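Local coordinates for protein glycosyl hydrolase, BNR repeat (Ralstonia eutropha, PDB 3B7F) that is of unproven activity but, as a seven-bladed beta-propeller with BNR repeats, is thought to be a glycosyl hydrolase, at residues A[330-335]-A[373-378]; A[363-368]-A[380-385]. All coordinates share one frame; numbering follows the deposited sequence.

Interaction 1 (A[330-335]-A[373-378]). With EDO (1,2-ethanediol), chain L.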
ATOM      1  N   ARG A 330      14.026 -17.734   6.100  1.00 23.32           N
ATOM      2  CA  ARG A 330      13.817 -19.010   6.810  1.00 25.19           C
ATOM      3  C   ARG A 330      12.353 -19.402   6.752  1.00 27.05           C
ATOM      4  O   ARG A 330      11.487 -18.592   7.126  1.00 27.28           O
ATOM      5  CB  ARG A 330      14.201 -18.945   8.262  1.00 27.13           C
ATOM      6  CG  ARG A 330      15.620 -18.717   8.507  1.00 30.31           C
ATOM      7  CD  ARG A 330      15.879 -18.769   9.992  1.00 32.94           C
ATOM      8  NE  ARG A 330      17.189 -18.209  10.269  1.00 32.62           N
ATOM      9  CZ  ARG A 330      18.337 -18.876  10.336  1.00 32.48           C
ATOM     10  NH1 ARG A 330      18.414 -20.196  10.187  1.00 33.73           N
ATOM     11  NH2 ARG A 330      19.435 -18.177  10.593  1.00 41.66           N
ATOM     12  N   GLY A 331      12.107 -20.631   6.300  1.00 23.93           N
ATOM     13  CA  GLY A 331      10.776 -21.142   6.081  1.00 26.97           C
ATOM     14  C   GLY A 331      10.274 -21.007   4.638  1.00 27.69           C
ATOM     15  O   GLY A 331       9.321 -21.682   4.271  1.00 29.63           O
ATOM     16  N   LEU A 332      10.905 -20.153   3.825  1.00 27.57           N
ATOM     17  CA  LEU A 332      10.484 -19.944   2.460  1.00 26.55           C
ATOM     18  C   LEU A 332      11.116 -20.971   1.526  1.00 29.93           C
ATOM     19  O   LEU A 332      12.202 -21.527   1.842  1.00 30.29           O
ATOM     20  CB  LEU A 332      10.850 -18.543   1.991  1.00 24.44           C
ATOM     21  CG  LEU A 332      10.285 -17.357   2.751  1.00 23.33           C
ATOM     22  CD1 LEU A 332      10.849 -16.071   2.094  1.00 19.59           C
ATOM     23  CD2 LEU A 332       8.703 -17.378   2.784  1.00 16.39           C
ATOM     24  N   PRO A 333      10.453 -21.234   0.372  1.00 28.65           N
ATOM     25  CA  PRO A 333      11.022 -22.132  -0.615  1.00 30.00           C
ATOM     26  C   PRO A 333      12.417 -21.638  -0.956  1.00 32.33           C
ATOM     27  O   PRO A 333      12.609 -20.433  -1.217  1.00 29.56           O
ATOM     28  CB  PRO A 333      10.101 -21.971  -1.806  1.00 24.71           C
ATOM     29  CG  PRO A 333       8.838 -21.559  -1.231  1.00 32.33           C
ATOM     30  CD  PRO A 333       9.169 -20.685  -0.103  1.00 31.54           C
ATOM     31  N   THR A 334      13.357 -22.569  -0.939  1.00 35.36           N
ATOM     32  CA  THR A 334      14.762 -22.228  -1.123  0.50 38.21           C
ATOM     33  C   THR A 334      15.126 -21.896  -2.588  1.00 38.98           C
ATOM     34  O   THR A 334      15.939 -21.010  -2.816  1.00 44.41           O
ATOM     35  CB  THR A 334      15.673 -23.327  -0.509  0.50 38.44           C
ATOM     36  OG1 THR A 334      16.977 -22.792  -0.274  0.50 39.05           O
ATOM     37  CG2 THR A 334      15.749 -24.579  -1.410  0.50 41.69           C
ATOM     38  N   ASP A 335      14.528 -22.565  -3.574  1.00 40.23           N
ATOM     39  CA  ASP A 335      14.826 -22.259  -4.989  1.00 39.43           C
ATOM     40  C   ASP A 335      13.725 -22.731  -5.933  1.00 37.86           C
ATOM     41  O   ASP A 335      12.799 -23.377  -5.492  1.00 41.46           O
ATOM     42  CB  ASP A 335      16.239 -22.756  -5.403  1.00 43.60           C
ATOM     43  CG  ASP A 335      16.524 -24.169  -4.952  1.00 46.90           C
ATOM     44  OD1 ASP A 335      15.640 -25.031  -5.114  1.00 52.20           O
ATOM     45  OD2 ASP A 335      17.645 -24.403  -4.438  1.00 60.35           O
ATOM     46  N   GLU A 373      12.073 -12.982  10.784  1.00 25.67           N
ATOM     47  CA  GLU A 373      13.128 -13.983  10.899  1.00 26.35           C
ATOM     48  C   GLU A 373      12.692 -15.393  10.463  1.00 27.56           C
ATOM     49  O   GLU A 373      13.479 -16.104   9.879  1.00 29.01           O
ATOM     50  CB  GLU A 373      13.694 -13.994  12.322  1.00 24.98           C
ATOM     51  CG  GLU A 373      14.432 -12.703  12.684  1.00 31.08           C
ATOM     52  CD  GLU A 373      15.701 -12.490  11.847  1.00 38.46           C
ATOM     53  OE1 GLU A 373      16.518 -13.445  11.777  1.00 30.30           O
ATOM     54  OE2 GLU A 373      15.883 -11.367  11.295  1.00 43.24           O
ATOM     55  N   HIS A 374      11.463 -15.793  10.781  1.00 27.85           N
ATOM     56  CA  HIS A 374      10.916 -17.091  10.348  1.00 26.01           C
ATOM     57  C   HIS A 374       9.574 -16.858   9.693  1.00 23.07           C
ATOM     58  O   HIS A 374       8.840 -15.954  10.085  1.00 20.57           O
ATOM     59  CB  HIS A 374      10.794 -18.063  11.512  1.00 25.83           C
ATOM     60  CG  HIS A 374      12.104 -18.388  12.157  1.00 27.28           C
ATOM     61  ND1 HIS A 374      12.688 -17.570  13.102  1.00 23.15           N
ATOM     62  CD2 HIS A 374      12.932 -19.446  12.010  1.00 23.25           C
ATOM     63  CE1 HIS A 374      13.835 -18.100  13.489  1.00 27.80           C
ATOM     64  NE2 HIS A 374      14.004 -19.241  12.844  1.00 27.39           N
ATOM     65  N   TRP A 375       9.287 -17.666   8.669  1.00 23.09           N
ATOM     66  CA  TRP A 375       8.077 -17.587   7.875  1.00 22.96           C
ATOM     67  C   TRP A 375       7.375 -18.934   7.911  1.00 22.99           C
ATOM     68  O   TRP A 375       8.021 -19.963   7.975  1.00 21.83           O
ATOM     69  CB  TRP A 375       8.406 -17.184   6.414  1.00 25.00           C
ATOM     70  CG  TRP A 375       9.005 -15.829   6.342  1.00 25.03           C
ATOM     71  CD1 TRP A 375      10.330 -15.513   6.307  1.00 26.32           C
ATOM     72  CD2 TRP A 375       8.290 -14.585   6.332  1.00 20.54           C
ATOM     73  NE1 TRP A 375      10.484 -14.143   6.254  1.00 28.72           N
ATOM     74  CE2 TRP A 375       9.245 -13.552   6.267  1.00 25.92           C
ATOM     75  CE3 TRP A 375       6.937 -14.250   6.374  1.00 23.43           C
ATOM     76  CZ2 TRP A 375       8.889 -12.202   6.274  1.00 23.93           C
ATOM     77  CZ3 TRP A 375       6.582 -12.907   6.365  1.00 27.30           C
ATOM     78  CH2 TRP A 375       7.558 -11.903   6.328  1.00 24.62           C
ATOM     79  N   GLN A 376       6.054 -18.891   7.856  1.00 25.79           N
ATOM     80  CA  GLN A 376       5.187 -20.054   7.825  1.00 26.58           C
ATOM     81  C   GLN A 376       4.076 -19.735   6.837  1.00 25.33           C
ATOM     82  O   GLN A 376       3.470 -18.666   6.900  1.00 25.80           O
ATOM     83  CB  GLN A 376       4.602 -20.296   9.213  1.00 27.49           C
ATOM     84  CG  GLN A 376       3.629 -21.470   9.381  1.00 35.10           C
ATOM     85  CD  GLN A 376       4.282 -22.862   9.385  1.00 50.55           C
ATOM     86  OE1 GLN A 376       5.321 -23.086  10.037  1.00 57.37           O
ATOM     87  NE2 GLN A 376       3.631 -23.823   8.693  1.00 46.66           N
ATOM     88  N   CYS A 377       3.813 -20.641   5.908  1.00 25.45           N
ATOM     89  CA  CYS A 377       2.682 -20.483   5.024  1.00 24.72           C
ATOM     90  C   CYS A 377       1.392 -20.820   5.809  1.00 22.41           C
ATOM     91  O   CYS A 377       1.175 -21.954   6.187  1.00 25.72           O
ATOM     92  CB  CYS A 377       2.814 -21.374   3.786  1.00 22.84           C
ATOM     93  SG  CYS A 377       1.476 -21.046   2.610  1.00 26.04           S
ATOM     94  N   ILE A 378       0.555 -19.824   6.035  1.00 24.40           N
ATOM     95  CA  ILE A 378      -0.713 -19.970   6.778  1.00 25.26           C
ATOM     96  C   ILE A 378      -1.959 -20.068   5.868  1.00 25.92           C
ATOM     97  O   ILE A 378      -3.050 -20.277   6.352  1.00 27.87           O
ATOM     98  CB  ILE A 378      -0.876 -18.859   7.840  1.00 26.66           C
ATOM     99  CG1 ILE A 378      -0.908 -17.447   7.216  1.00 24.89           C
ATOM    100  CG2 ILE A 378       0.272 -18.973   8.905  1.00 20.63           C
ATOM    101  CD1 ILE A 378      -1.332 -16.376   8.163  1.00 18.81           C
TER
HETATM  102  C1  EDO L 404      17.602 -15.989  14.249  1.00 46.81           C
HETATM  103  O1  EDO L 404      16.476 -15.678  13.443  1.00 44.95           O
HETATM  104  C2  EDO L 404      18.054 -17.390  13.877  1.00 41.22           C
HETATM  105  O2  EDO L 404      19.409 -17.590  14.288  1.00 41.59           O
HETATM  106  O   HOH W   1      15.245 -15.373   7.943  1.00 39.92           O
HETATM  107  O   HOH W   2      17.048 -14.937   9.854  1.00 58.80           O
HETATM  108  O   HOH W   3       7.867 -22.880   6.395  1.00 28.18           O
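The guanidinium of Arg330 carries C2 of a 1,2-ethanediol molecule over one face and has Glu373 O at its edge, near its plane, while the His374 ring, its ND1 hydrogen-bonded to Asp370 OD2, approaches it obliquely. Arg330 and His374 lie side by side and point the same way, their planes 32° apart, and the nearest touch is Arg330 CD to His374 NE2 (3.4 Å). The arginine CD stands anti to CA (chi2 -176°), beside the histidine ring; further back, CB rests 3.3 Å from Glu373 O. Two waters join Arg330 to Glu373, one linking Arg330 N with Glu373 O, the other set between Glu373 OE1 and, weakly, Arg330 NE. The diol, probably from the crystallisation liquor, donates from O1 to Glu373 OE1 (2.8 Å). At the edge of the indole of Trp375, near its plane, sits Arg330 O, which also accepts the backbone bond from Trp375 N (2.8 Å, 137° at the hydrogen). Leu332 runs alongside Trp375, meeting it obliquely, with CD2 at 3.6 Å from Trp375 CB; Phe358 adds an edge-to-face ring contact. Gly331, at a positive phi, brings CA to 3.5 Å from Trp375 O in a CA-H...O contact. The arrangement passes from an open, hydrated arginine side to a buried indole. Sequence and position mark residues 368-375 as an Asp-box (BNR) turn, S-x-D-x-G-x-x-W, linking the third and fourth strands of a propeller blade and ending at Trp375.

Interaction 2 (A[363-368]-A[380-385])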
ATOM      1  N   GLY A 363      -1.139 -17.103  -4.679  1.00 23.39           N
ATOM      2  CA  GLY A 363      -2.144 -17.390  -3.678  1.00 21.54           C
ATOM      3  C   GLY A 363      -1.746 -17.898  -2.324  1.00 21.63           C
ATOM      4  O   GLY A 363      -2.563 -18.511  -1.656  1.00 22.88           O
ATOM      5  N   GLU A 364      -0.517 -17.623  -1.909  1.00 24.70           N
ATOM      6  CA  GLU A 364       0.002 -18.015  -0.601  1.00 23.03           C
ATOM      7  C   GLU A 364       0.055 -16.802   0.314  1.00 23.41           C
ATOM      8  O   GLU A 364       0.335 -15.704  -0.138  1.00 20.45           O
ATOM      9  CB  GLU A 364       1.405 -18.590  -0.735  1.00 22.52           C
ATOM     10  CG  GLU A 364       1.470 -19.987  -1.375  1.00 23.84           C
ATOM     11  CD  GLU A 364       2.892 -20.498  -1.549  1.00 23.81           C
ATOM     12  OE1 GLU A 364       3.799 -19.709  -1.835  1.00 24.84           O
ATOM     13  OE2 GLU A 364       3.113 -21.700  -1.461  1.00 23.99           O
ATOM     14  N   ILE A 365      -0.247 -17.011   1.594  1.00 24.80           N
ATOM     15  CA  ILE A 365      -0.093 -16.010   2.627  1.00 23.57           C
ATOM     16  C   ILE A 365       0.981 -16.567   3.528  1.00 23.76           C
ATOM     17  O   ILE A 365       0.801 -17.676   4.064  1.00 23.94           O
ATOM     18  CB  ILE A 365      -1.329 -15.741   3.480  1.00 22.01           C
ATOM     19  CG1 ILE A 365      -2.453 -15.149   2.634  1.00 21.69           C
ATOM     20  CG2 ILE A 365      -0.940 -14.732   4.566  1.00 17.84           C
ATOM     21  CD1 ILE A 365      -2.285 -13.645   2.333  1.00 16.65           C
ATOM     22  N   TRP A 366       2.108 -15.835   3.625  1.00 22.36           N
ATOM     23  CA  TRP A 366       3.244 -16.191   4.490  1.00 22.39           C
ATOM     24  C   TRP A 366       3.239 -15.284   5.697  1.00 21.89           C
ATOM     25  O   TRP A 366       3.009 -14.093   5.553  1.00 24.42           O
ATOM     26  CB  TRP A 366       4.556 -16.086   3.748  1.00 21.78           C
ATOM     27  CG  TRP A 366       4.668 -17.143   2.674  1.00 19.55           C
ATOM     28  CD1 TRP A 366       4.195 -17.063   1.416  1.00 21.77           C
ATOM     29  CD2 TRP A 366       5.307 -18.412   2.785  1.00 23.68           C
ATOM     30  NE1 TRP A 366       4.502 -18.186   0.718  1.00 24.15           N
ATOM     31  CE2 TRP A 366       5.190 -19.045   1.533  1.00 15.30           C
ATOM     32  CE3 TRP A 366       5.965 -19.084   3.822  1.00 19.50           C
ATOM     33  CZ2 TRP A 366       5.694 -20.350   1.292  1.00 19.49           C
ATOM     34  CZ3 TRP A 366       6.481 -20.348   3.583  1.00 21.81           C
ATOM     35  CH2 TRP A 366       6.349 -20.974   2.323  1.00 18.19           C
ATOM     36  N   ALA A 367       3.462 -15.851   6.881  1.00 23.27           N
ATOM     37  CA  ALA A 367       3.386 -15.089   8.151  1.00 24.44           C
ATOM     38  C   ALA A 367       4.636 -15.272   8.995  1.00 23.87           C
ATOM     39  O   ALA A 367       5.220 -16.331   8.995  1.00 20.70           O
ATOM     40  CB  ALA A 367       2.169 -15.503   8.959  1.00 23.29           C
ATOM     41  N   SER A 368       5.058 -14.195   9.644  1.00 22.47           N
ATOM     42  CA  SER A 368       6.138 -14.201  10.602  1.00 23.26           C
ATOM     43  C   SER A 368       5.619 -13.566  11.874  1.00 23.09           C
ATOM     44  O   SER A 368       4.944 -12.548  11.797  1.00 22.07           O
ATOM     45  CB  SER A 368       7.301 -13.375  10.113  1.00 23.74           C
ATOM     46  OG  SER A 368       8.285 -13.326  11.109  1.00 21.08           O
ATOM     47  N   SER A 380      -2.752 -21.186   1.399  1.00 26.00           N
ATOM     48  CA  SER A 380      -2.304 -21.455   0.041  1.00 27.46           C
ATOM     49  C   SER A 380      -3.536 -21.698  -0.861  1.00 25.96           C
ATOM     50  O   SER A 380      -4.676 -21.825  -0.399  1.00 22.37           O
ATOM     51  CB  SER A 380      -1.350 -22.658  -0.014  1.00 26.49           C
ATOM     52  OG  SER A 380      -2.042 -23.846   0.281  1.00 27.58           O
ATOM     53  N   HIS A 381      -3.283 -21.724  -2.158  1.00 24.49           N
ATOM     54  CA  HIS A 381      -4.325 -21.949  -3.179  1.00 22.44           C
ATOM     55  C   HIS A 381      -5.504 -20.937  -3.194  1.00 21.59           C
ATOM     56  O   HIS A 381      -6.632 -21.281  -3.559  1.00 21.20           O
ATOM     57  CB  HIS A 381      -4.814 -23.392  -3.114  1.00 23.12           C
ATOM     58  CG  HIS A 381      -3.732 -24.395  -3.317  1.00 23.90           C
ATOM     59  ND1 HIS A 381      -3.251 -25.184  -2.302  1.00 36.93           N
ATOM     60  CD2 HIS A 381      -3.054 -24.756  -4.428  1.00 33.33           C
ATOM     61  CE1 HIS A 381      -2.327 -25.995  -2.782  1.00 35.41           C
ATOM     62  NE2 HIS A 381      -2.192 -25.760  -4.071  1.00 26.15           N
ATOM     63  N   LEU A 382      -5.218 -19.693  -2.798  1.00 21.85           N
ATOM     64  CA  LEU A 382      -6.181 -18.613  -2.901  1.00 22.58           C
ATOM     65  C   LEU A 382      -6.000 -18.040  -4.288  1.00 23.35           C
ATOM     66  O   LEU A 382      -4.981 -18.331  -4.949  1.00 21.92           O
ATOM     67  CB  LEU A 382      -5.945 -17.508  -1.888  1.00 20.09           C
ATOM     68  CG  LEU A 382      -6.173 -17.883  -0.428  1.00 27.06           C
ATOM     69  CD1 LEU A 382      -5.821 -16.707   0.406  1.00 21.51           C
ATOM     70  CD2 LEU A 382      -7.634 -18.331  -0.197  1.00 14.70           C
ATOM     71  N   PRO A 383      -6.997 -17.267  -4.764  1.00 23.56           N
ATOM     72  CA  PRO A 383      -6.783 -16.613  -6.039  1.00 24.04           C
ATOM     73  C   PRO A 383      -5.705 -15.550  -5.923  1.00 23.19           C
ATOM     74  O   PRO A 383      -5.327 -15.187  -4.823  1.00 24.95           O
ATOM     75  CB  PRO A 383      -8.149 -15.985  -6.327  1.00 25.21           C
ATOM     76  CG  PRO A 383      -9.124 -16.846  -5.527  1.00 23.23           C
ATOM     77  CD  PRO A 383      -8.373 -17.024  -4.275  1.00 22.01           C
ATOM     78  N   HIS A 384      -5.209 -15.095  -7.066  1.00 23.28           N
ATOM     79  CA  HIS A 384      -4.197 -14.029  -7.193  1.00 24.51           C
ATOM     80  C   HIS A 384      -4.393 -12.901  -6.159  1.00 24.77           C
ATOM     81  O   HIS A 384      -5.374 -12.179  -6.222  1.00 24.39           O
ATOM     82  CB  HIS A 384      -4.322 -13.510  -8.644  1.00 27.20           C
ATOM     83  CG  HIS A 384      -3.382 -12.405  -9.032  1.00 33.69           C
ATOM     84  ND1 HIS A 384      -2.416 -12.571 -10.004  1.00 33.66           N
ATOM     85  CD2 HIS A 384      -3.294 -11.112  -8.631  1.00 40.63           C
ATOM     86  CE1 HIS A 384      -1.758 -11.437 -10.162  1.00 33.00           C
ATOM     87  NE2 HIS A 384      -2.266 -10.538  -9.337  1.00 37.57           N
ATOM     88  N   ILE A 385      -3.435 -12.730  -5.239  1.00 26.72           N
ATOM     89  CA  ILE A 385      -3.533 -11.736  -4.160  1.00 24.93           C
ATOM     90  C   ILE A 385      -3.015 -10.327  -4.546  1.00 26.06           C
ATOM     91  O   ILE A 385      -1.854 -10.145  -4.961  1.00 26.78           O
ATOM     92  CB  ILE A 385      -2.817 -12.242  -2.857  1.00 26.68           C
ATOM     93  CG1 ILE A 385      -3.434 -13.567  -2.361  1.00 15.59           C
ATOM     94  CG2 ILE A 385      -2.865 -11.190  -1.758  1.00 24.25           C
ATOM     95  CD1 ILE A 385      -2.494 -14.443  -1.368  1.00 18.72           C
TER
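Gly363, in the turn between the second and third strands of one blade of the seven-bladed beta-propeller, meets Leu382 in the crossing to the next blade, the one that joins the N- and C-terminal strands and closes the ring. The tight part centres on Gly363, buried, with a positive phi. Its carbonyl oxygen accepts Leu382 N on a lone pair in the carbonyl plane (3.1 Å, 164° at the hydrogen), and Ser380 CA adds a CA-H...O contact to the same oxygen at 3.4 Å. A return contact of that kind runs from Gly363 CA to Leu382 O (3.2 Å), so the two backbones are pressed together without side chains between them. Ile385 closes this side: its CD1, anti to CA (chi2 160°), lies 3.3 Å from Glu364 O and packs against Ile365 CD1 at 3.8 Å, the two isoleucines crossing at about a right angle. Leu382 CD1 is more distant from Ile365 CG1, at 4.3 Å; Ile365 also touches Leu25, Val27 and Leu36 of the next blade.
The other side is looser and nearer solvent. There Glu364 CG and Ser380 CB meet at 4.1 Å, both residues partly exposed, and the side chain of exposed His381 starts out away from the 363-368 segment. Glu364 sends its carboxylate over to Trp366, two residues on in strand 365-368: Trp366 NE1, bonding within the ring plane, donates to Glu364 OE1 (3.1 Å) from well above the carboxylate plane, 66° out of it.

Overall arrangement
From the N terminus, strands 24-29, 32-38 and 45-51 start the blade that the C-terminal strand 385-391 later completes. Far along the chain, 330-335 follows the outermost strand of the sixth sheet, 326-328; interaction 1 closes the loop from there to 373-378. Before that return, 363-368 runs through strand 365-368, and interaction 2 closes a shorter loop to 380-385. The segments alternate, so the two loops cross. Both reach the sheet of strands 346-348, 356-359, 365-368 and 376-379, where the last two pair, probably with hydrogen bonds Gln376 O to Ala367 N and Ile378 N to Ile365 O. Interaction 1 ties the linker leaving the preceding blade to this sheet, interaction 2 the linker entering the ring-closing blade.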